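Local atomic coordinates of phosphate-specific transport system accessory protein PhoU homolog (Streptococcus pneumoniae, PDB entry 2I0M), a protein that forms a homodimer, binds zinc and probably takes part in regulating phosphate uptake. Residues D49-C63 against I83-D95. Numbering follows the deposited sequence.
Sequences DHAINQGQSAIELTC and IMSSCSDLERMGD. With ZN (zinc ion), chain D.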
ATOM      1  N   ASP A  49      -5.070  18.042   0.886  1.00 40.04           N
ATOM      2  CA  ASP A  49      -4.335  16.807   1.155  1.00 40.31           C
ATOM      3  C   ASP A  49      -3.112  17.013   2.067  1.00 40.12           C
ATOM      4  O   ASP A  49      -2.847  16.180   2.919  1.00 40.38           O
ATOM      5  CB  ASP A  49      -3.933  16.066  -0.126  1.00 40.01           C
ATOM      6  CG  ASP A  49      -3.342  14.695   0.173  1.00 40.44           C
ATOM      7  OD1 ASP A  49      -4.112  13.745   0.468  1.00 41.29           O
ATOM      8  OD2 ASP A  49      -2.100  14.569   0.158  1.00 39.70           O
ATOM      9  N   HIS A  50      -2.402  18.124   1.911  1.00 39.91           N
ATOM     10  CA  HIS A  50      -1.206  18.397   2.719  1.00 40.38           C
ATOM     11  C   HIS A  50      -1.446  18.507   4.234  1.00 39.85           C
ATOM     12  O   HIS A  50      -0.533  18.245   5.022  1.00 39.76           O
ATOM     13  CB  HIS A  50      -0.451  19.645   2.230  1.00 40.91           C
ATOM     14  CG  HIS A  50       0.881  19.820   2.888  1.00 43.25           C
ATOM     15  ND1 HIS A  50       1.143  20.833   3.786  1.00 45.37           N
ATOM     16  CD2 HIS A  50       2.012  19.074   2.821  1.00 45.22           C
ATOM     17  CE1 HIS A  50       2.392  20.731   4.210  1.00 46.94           C
ATOM     18  NE2 HIS A  50       2.938  19.664   3.650  1.00 47.04           N
ATOM     19  N   ALA A  51      -2.655  18.895   4.637  1.00 39.22           N
ATOM     20  CA  ALA A  51      -3.013  18.883   6.054  1.00 39.18           C
ATOM     21  C   ALA A  51      -3.016  17.455   6.646  1.00 38.90           C
ATOM     22  O   ALA A  51      -2.755  17.267   7.835  1.00 38.89           O
ATOM     23  CB  ALA A  51      -4.342  19.574   6.282  1.00 38.78           C
ATOM     24  N   ILE A  52      -3.283  16.453   5.814  1.00 38.79           N
ATOM     25  CA  ILE A  52      -3.214  15.053   6.261  1.00 38.75           C
ATOM     26  C   ILE A  52      -1.742  14.620   6.383  1.00 39.80           C
ATOM     27  O   ILE A  52      -1.362  13.926   7.336  1.00 39.67           O
ATOM     28  CB  ILE A  52      -4.012  14.097   5.330  1.00 38.77           C
ATOM     29  CG1 ILE A  52      -5.511  14.470   5.339  1.00 37.92           C
ATOM     30  CG2 ILE A  52      -3.826  12.621   5.778  1.00 39.29           C
ATOM     31  CD1 ILE A  52      -6.338  13.894   4.216  1.00 37.17           C
ATOM     32  N   ASN A  53      -0.914  15.050   5.428  1.00 40.26           N
ATOM     33  CA  ASN A  53       0.518  14.825   5.507  1.00 40.56           C
ATOM     34  C   ASN A  53       1.021  15.447   6.814  1.00 41.02           C
ATOM     35  O   ASN A  53       1.646  14.759   7.631  1.00 41.35           O
ATOM     36  CB  ASN A  53       1.224  15.454   4.302  1.00 40.68           C
ATOM     37  CG  ASN A  53       1.088  14.630   3.024  1.00 41.19           C
ATOM     38  OD1 ASN A  53       2.049  14.521   2.268  1.00 45.79           O
ATOM     39  ND2 ASN A  53      -0.091  14.080   2.760  1.00 38.23           N
ATOM     40  N   GLN A  54       0.698  16.731   7.020  1.00 41.18           N
ATOM     41  CA  GLN A  54       1.061  17.490   8.235  1.00 40.85           C
ATOM     42  C   GLN A  54       0.639  16.822   9.541  1.00 41.26           C
ATOM     43  O   GLN A  54       1.422  16.786  10.498  1.00 41.16           O
ATOM     44  CB  GLN A  54       0.493  18.917   8.189  1.00 40.57           C
ATOM     45  CG  GLN A  54       1.414  19.932   7.553  1.00 39.37           C
ATOM     46  CD  GLN A  54       0.921  21.366   7.717  1.00 40.49           C
ATOM     47  OE1 GLN A  54      -0.261  21.657   7.544  1.00 39.51           O
ATOM     48  NE2 GLN A  54       1.838  22.272   8.049  1.00 40.26           N
ATOM     49  N   GLY A  55      -0.591  16.307   9.569  1.00 41.36           N
ATOM     50  CA  GLY A  55      -1.142  15.654  10.751  1.00 42.26           C
ATOM     51  C   GLY A  55      -0.407  14.369  11.084  1.00 43.09           C
ATOM     52  O   GLY A  55      -0.217  14.036  12.255  1.00 43.18           O
ATOM     53  N   GLN A  56      -0.010  13.648  10.036  1.00 43.39           N
ATOM     54  CA  GLN A  56       0.785  12.444  10.145  1.00 43.87           C
ATOM     55  C   GLN A  56       2.169  12.733  10.731  1.00 44.23           C
ATOM     56  O   GLN A  56       2.643  11.990  11.589  1.00 44.59           O
ATOM     57  CB  GLN A  56       0.912  11.795   8.765  1.00 43.83           C
ATOM     58  CG  GLN A  56       1.880  10.638   8.716  1.00 45.27           C
ATOM     59  CD  GLN A  56       2.451  10.399   7.340  1.00 44.86           C
ATOM     60  OE1 GLN A  56       2.585  11.323   6.535  1.00 47.38           O
ATOM     61  NE2 GLN A  56       2.820   9.171   7.072  1.00 44.17           N
ATOM     62  N   SER A  57       2.812  13.813  10.281  1.00 44.03           N
ATOM     63  CA  SER A  57       4.151  14.113  10.759  1.00 43.95           C
ATOM     64  C   SER A  57       4.107  14.490  12.239  1.00 43.66           C
ATOM     65  O   SER A  57       4.968  14.073  13.014  1.00 43.71           O
ATOM     66  CB  SER A  57       4.840  15.177   9.892  1.00 44.04           C
ATOM     67  OG  SER A  57       4.861  16.456  10.512  1.00 44.97           O
ATOM     68  N   ALA A  58       3.088  15.253  12.623  1.00 43.33           N
ATOM     69  CA  ALA A  58       2.872  15.632  14.017  1.00 43.34           C
ATOM     70  C   ALA A  58       2.768  14.394  14.905  1.00 43.46           C
ATOM     71  O   ALA A  58       3.459  14.290  15.923  1.00 43.13           O
ATOM     72  CB  ALA A  58       1.614  16.503  14.153  1.00 43.32           C
ATOM     73  N   ILE A  59       1.927  13.447  14.484  1.00 43.75           N
ATOM     74  CA  ILE A  59       1.730  12.179  15.194  1.00 43.92           C
ATOM     75  C   ILE A  59       3.001  11.339  15.234  1.00 44.47           C
ATOM     76  O   ILE A  59       3.425  10.920  16.324  1.00 44.81           O
ATOM     77  CB  ILE A  59       0.581  11.385  14.579  1.00 43.90           C
ATOM     78  CG1 ILE A  59      -0.735  12.140  14.766  1.00 43.58           C
ATOM     79  CG2 ILE A  59       0.484   9.975  15.192  1.00 44.49           C
ATOM     80  CD1 ILE A  59      -1.800  11.700  13.786  1.00 43.00           C
ATOM     81  N   GLU A  60       3.600  11.098  14.057  1.00 44.66           N
ATOM     82  CA  GLU A  60       4.932  10.457  13.936  1.00 44.97           C
ATOM     83  C   GLU A  60       5.947  11.001  14.937  1.00 45.00           C
ATOM     84  O   GLU A  60       6.718  10.234  15.518  1.00 44.72           O
ATOM     85  CB  GLU A  60       5.522  10.649  12.535  1.00 44.60           C
ATOM     86  CG  GLU A  60       4.969   9.742  11.468  1.00 44.55           C
ATOM     87  CD  GLU A  60       5.673   9.883  10.128  1.00 45.25           C
ATOM     88  OE1 GLU A  60       6.245  10.958   9.811  1.00 47.53           O
ATOM     89  OE2 GLU A  60       5.649   8.905   9.364  1.00 47.36           O
ATOM     90  N   LEU A  61       5.932  12.322  15.123  1.00 45.39           N
ATOM     91  CA  LEU A  61       6.915  13.017  15.951  1.00 46.30           C
ATOM     92  C   LEU A  61       6.673  12.883  17.445  1.00 46.38           C
ATOM     93  O   LEU A  61       7.633  12.689  18.204  1.00 46.73           O
ATOM     94  CB  LEU A  61       7.044  14.497  15.553  1.00 46.18           C
ATOM     95  CG  LEU A  61       8.275  14.911  14.724  1.00 47.08           C
ATOM     96  CD1 LEU A  61       8.338  14.188  13.383  1.00 47.48           C
ATOM     97  CD2 LEU A  61       8.305  16.426  14.507  1.00 47.10           C
ATOM     98  N   THR A  62       5.414  12.989  17.875  1.00 46.42           N
ATOM     99  CA  THR A  62       5.093  12.755  19.285  1.00 46.49           C
ATOM    100  C   THR A  62       5.209  11.262  19.652  1.00 47.02           C
ATOM    101  O   THR A  62       5.506  10.931  20.794  1.00 46.80           O
ATOM    102  CB  THR A  62       3.719  13.373  19.756  1.00 46.41           C
ATOM    103  OG1 THR A  62       2.692  12.384  19.769  1.00 44.94           O
ATOM    104  CG2 THR A  62       3.297  14.568  18.920  1.00 45.84           C
ATOM    105  N   CYS A  63       4.993  10.376  18.679  1.00 47.76           N
ATOM    106  CA  CYS A  63       5.317   8.947  18.834  1.00 48.82           C
ATOM    107  C   CYS A  63       6.810   8.776  19.106  1.00 49.94           C
ATOM    108  O   CYS A  63       7.205   8.265  20.163  1.00 50.31           O
ATOM    109  CB  CYS A  63       4.961   8.154  17.577  1.00 48.40           C
ATOM    110  SG  CYS A  63       3.253   7.571  17.395  1.00 47.48           S
ATOM    111  N   ILE A  83       0.540   2.993  16.038  1.00 43.67           N
ATOM    112  CA  ILE A  83       0.105   4.338  15.680  1.00 44.26           C
ATOM    113  C   ILE A  83       0.990   4.886  14.541  1.00 44.95           C
ATOM    114  O   ILE A  83       0.475   5.393  13.545  1.00 44.74           O
ATOM    115  CB  ILE A  83       0.119   5.281  16.904  1.00 44.19           C
ATOM    116  CG1 ILE A  83      -0.872   4.807  17.997  1.00 44.42           C
ATOM    117  CG2 ILE A  83      -0.086   6.730  16.479  1.00 43.63           C
ATOM    118  CD1 ILE A  83      -2.384   5.051  17.749  1.00 43.75           C
ATOM    119  N   MET A  84       2.307   4.729  14.670  1.00 46.10           N
ATOM    120  CA  MET A  84       3.261   5.202  13.658  1.00 47.76           C
ATOM    121  C   MET A  84       2.984   4.575  12.308  1.00 47.38           C
ATOM    122  O   MET A  84       2.909   5.261  11.299  1.00 47.48           O
ATOM    123  CB  MET A  84       4.695   4.891  14.064  1.00 47.66           C
ATOM    124  CG  MET A  84       5.233   5.775  15.165  1.00 49.20           C
ATOM    125  SD  MET A  84       7.047   5.781  15.223  1.00 50.35           S
ATOM    126  CE  MET A  84       7.327   5.859  16.972  1.00 49.51           C
ATOM    127  N   SER A  85       2.792   3.264  12.316  1.00 47.68           N
ATOM    128  CA  SER A  85       2.514   2.505  11.110  1.00 47.66           C
ATOM    129  C   SER A  85       1.133   2.817  10.536  1.00 47.21           C
ATOM    130  O   SER A  85       0.979   2.926   9.335  1.00 47.69           O
ATOM    131  CB  SER A  85       2.650   1.012  11.424  1.00 48.14           C
ATOM    132  OG  SER A  85       1.774   0.242  10.612  1.00 51.32           O
ATOM    133  N   SER A  86       0.132   2.968  11.395  1.00 46.36           N
ATOM    134  CA  SER A  86      -1.223   3.196  10.944  1.00 46.32           C
ATOM    135  C   SER A  86      -1.471   4.631  10.450  1.00 46.49           C
ATOM    136  O   SER A  86      -2.294   4.848   9.567  1.00 46.03           O
ATOM    137  CB  SER A  86      -2.236   2.828  12.044  1.00 46.19           C
ATOM    138  OG  SER A  86      -2.225   1.439  12.337  1.00 46.22           O
ATOM    139  N   CYS A  87      -0.775   5.614  11.010  1.00 46.94           N
ATOM    140  CA  CYS A  87      -1.031   6.996  10.580  1.00 47.38           C
ATOM    141  C   CYS A  87      -0.512   7.218   9.145  1.00 46.50           C
ATOM    142  O   CYS A  87      -1.138   7.912   8.349  1.00 46.54           O
ATOM    143  CB  CYS A  87      -0.535   8.023  11.606  1.00 46.80           C
ATOM    144  SG  CYS A  87       1.222   8.186  11.704  1.00 53.92           S
ATOM    145  N   SER A  88       0.595   6.558   8.824  1.00 46.03           N
ATOM    146  CA  SER A  88       1.117   6.422   7.460  1.00 45.54           C
ATOM    147  C   SER A  88       0.163   5.778   6.432  1.00 44.76           C
ATOM    148  O   SER A  88       0.045   6.257   5.303  1.00 44.65           O
ATOM    149  CB  SER A  88       2.423   5.632   7.501  1.00 45.45           C
ATOM    150  OG  SER A  88       2.863   5.343   6.189  1.00 47.48           O
ATOM    151  N   ASP A  89      -0.480   4.682   6.808  1.00 44.34           N
ATOM    152  CA  ASP A  89      -1.488   4.039   5.964  1.00 44.37           C
ATOM    153  C   ASP A  89      -2.661   5.005   5.720  1.00 44.11           C
ATOM    154  O   ASP A  89      -3.272   5.026   4.647  1.00 43.04           O
ATOM    155  CB  ASP A  89      -2.017   2.757   6.641  1.00 44.93           C
ATOM    156  CG  ASP A  89      -1.034   1.596   6.590  1.00 45.85           C
ATOM    157  OD1 ASP A  89      -0.051   1.642   5.825  1.00 51.07           O
ATOM    158  OD2 ASP A  89      -1.256   0.597   7.300  1.00 49.90           O
ATOM    159  N   LEU A  90      -2.951   5.805   6.744  1.00 43.76           N
ATOM    160  CA  LEU A  90      -4.010   6.770   6.717  1.00 43.73           C
ATOM    161  C   LEU A  90      -3.669   7.899   5.730  1.00 43.62           C
ATOM    162  O   LEU A  90      -4.513   8.267   4.918  1.00 43.38           O
ATOM    163  CB  LEU A  90      -4.240   7.292   8.139  1.00 44.35           C
ATOM    164  CG  LEU A  90      -5.579   7.345   8.873  1.00 45.18           C
ATOM    165  CD1 LEU A  90      -6.472   6.071   8.762  1.00 45.42           C
ATOM    166  CD2 LEU A  90      -5.276   7.678  10.329  1.00 44.24           C
ATOM    167  N   GLU A  91      -2.441   8.424   5.746  1.00 43.72           N
ATOM    168  CA  GLU A  91      -2.104   9.414   4.708  1.00 43.55           C
ATOM    169  C   GLU A  91      -2.062   8.866   3.286  1.00 43.10           C
ATOM    170  O   GLU A  91      -2.278   9.609   2.331  1.00 42.91           O
ATOM    171  CB  GLU A  91      -1.008  10.462   5.102  1.00 43.73           C
ATOM    172  CG  GLU A  91       0.393  10.479   4.540  1.00 42.64           C
ATOM    173  CD  GLU A  91       0.549  10.313   3.035  1.00 43.03           C
ATOM    174  OE1 GLU A  91       0.603   9.140   2.605  1.00 41.37           O
ATOM    175  OE2 GLU A  91       0.696  11.325   2.294  1.00 40.66           O
ATOM    176  N   ARG A  92      -1.838   7.558   3.146  1.00 42.61           N
ATOM    177  CA  ARG A  92      -1.906   6.933   1.817  1.00 42.09           C
ATOM    178  C   ARG A  92      -3.367   6.764   1.397  1.00 41.09           C
ATOM    179  O   ARG A  92      -3.715   7.002   0.243  1.00 41.23           O
ATOM    180  CB  ARG A  92      -1.094   5.642   1.760  1.00 42.03           C
ATOM    181  CG  ARG A  92       0.406   5.924   1.896  1.00 43.61           C
ATOM    182  CD  ARG A  92       1.213   4.676   2.008  1.00 46.92           C
ATOM    183  NE  ARG A  92       2.621   4.949   2.293  1.00 50.56           N
ATOM    184  CZ  ARG A  92       3.525   3.999   2.536  1.00 52.57           C
ATOM    185  NH1 ARG A  92       3.157   2.713   2.527  1.00 51.78           N
ATOM    186  NH2 ARG A  92       4.798   4.330   2.776  1.00 51.75           N
ATOM    187  N   MET A  93      -4.217   6.392   2.347  1.00 40.13           N
ATOM    188  CA  MET A  93      -5.683   6.436   2.148  1.00 38.34           C
ATOM    189  C   MET A  93      -6.134   7.813   1.638  1.00 39.20           C
ATOM    190  O   MET A  93      -6.741   7.914   0.568  1.00 39.19           O
ATOM    191  CB  MET A  93      -6.402   6.033   3.431  1.00 38.65           C
ATOM    192  CG  MET A  93      -6.183   4.532   3.742  1.00 37.96           C
ATOM    193  SD  MET A  93      -6.678   3.984   5.380  1.00 31.68           S
ATOM    194  CE  MET A  93      -8.391   4.393   5.248  1.00 34.41           C
ATOM    195  N   GLY A  94      -5.793   8.860   2.392  1.00 39.64           N
ATOM    196  CA  GLY A  94      -5.924  10.259   1.961  1.00 39.67           C
ATOM    197  C   GLY A  94      -5.475  10.590   0.540  1.00 39.70           C
ATOM    198  O   GLY A  94      -6.213  11.214  -0.204  1.00 40.33           O
ATOM    199  N   ASP A  95      -4.269  10.186   0.152  1.00 39.64           N
ATOM    200  CA  ASP A  95      -3.774  10.426  -1.224  1.00 38.86           C
ATOM    201  C   ASP A  95      -4.685   9.802  -2.303  1.00 38.84           C
ATOM    202  O   ASP A  95      -4.849  10.358  -3.378  1.00 38.99           O
ATOM    203  CB  ASP A  95      -2.384   9.832  -1.406  1.00 38.56           C
ATOM    204  CG  ASP A  95      -1.308  10.510  -0.557  1.00 38.80           C
ATOM    205  OD1 ASP A  95      -1.406  11.711  -0.164  1.00 33.61           O
ATOM    206  OD2 ASP A  95      -0.302   9.806  -0.330  1.00 40.33           O
TER
HETATM  207 ZN    ZN D 219       1.509  10.254   0.454  1.00 46.45          ZN
HETATM  208  O   HOH W   1      -6.637  13.873   0.359  1.00 35.03           O
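Glu91 faces Ile52, Asn53 and Gln56 across two antiparallel helices whose axes, 174° apart, approach to 9.4 Å. Glu91 CB rests 3.6 Å from Ile52 CG2. Glu91 CG lies 3.1 Å from Gln56 OE1. The chain then bends at chi2 (46°), and the carboxylate turns to the zinc ion. Both Glu91 oxygens bind zinc, OE2 at 2.3 Å and OE1 at a longer distance. Asn53 ND2 also approaches Glu91 OE2, with the amide turned 69° from the carboxylate plane. Asp95, one turn on, binds zinc through OD2 at 2.0 Å, and OD1 of Asp214, from the second subunit, supplies a further ligand. The other oxygen of Asp95, OD1, lies 3.0 Å from Asp49 OD2, a close pair of like charges and not a hydrogen bond. A water donates to both Asp49 OD1 and Gly94 O. Towards the other end the contact is mostly apolar. Ile59 CG2 meets Ile83 CG2, and Cys63 CB packs against Met84 CE at 3.4 Å. Cys87 SG sits between Gln56 CG and Ile59 CG2. Gln56 NE2 is buried over Ser88 without a polar partner. This helix pair thus joins an apolar seam to an acidic end, where zinc bridges the two subunits and probably offsets the gathered negative charge.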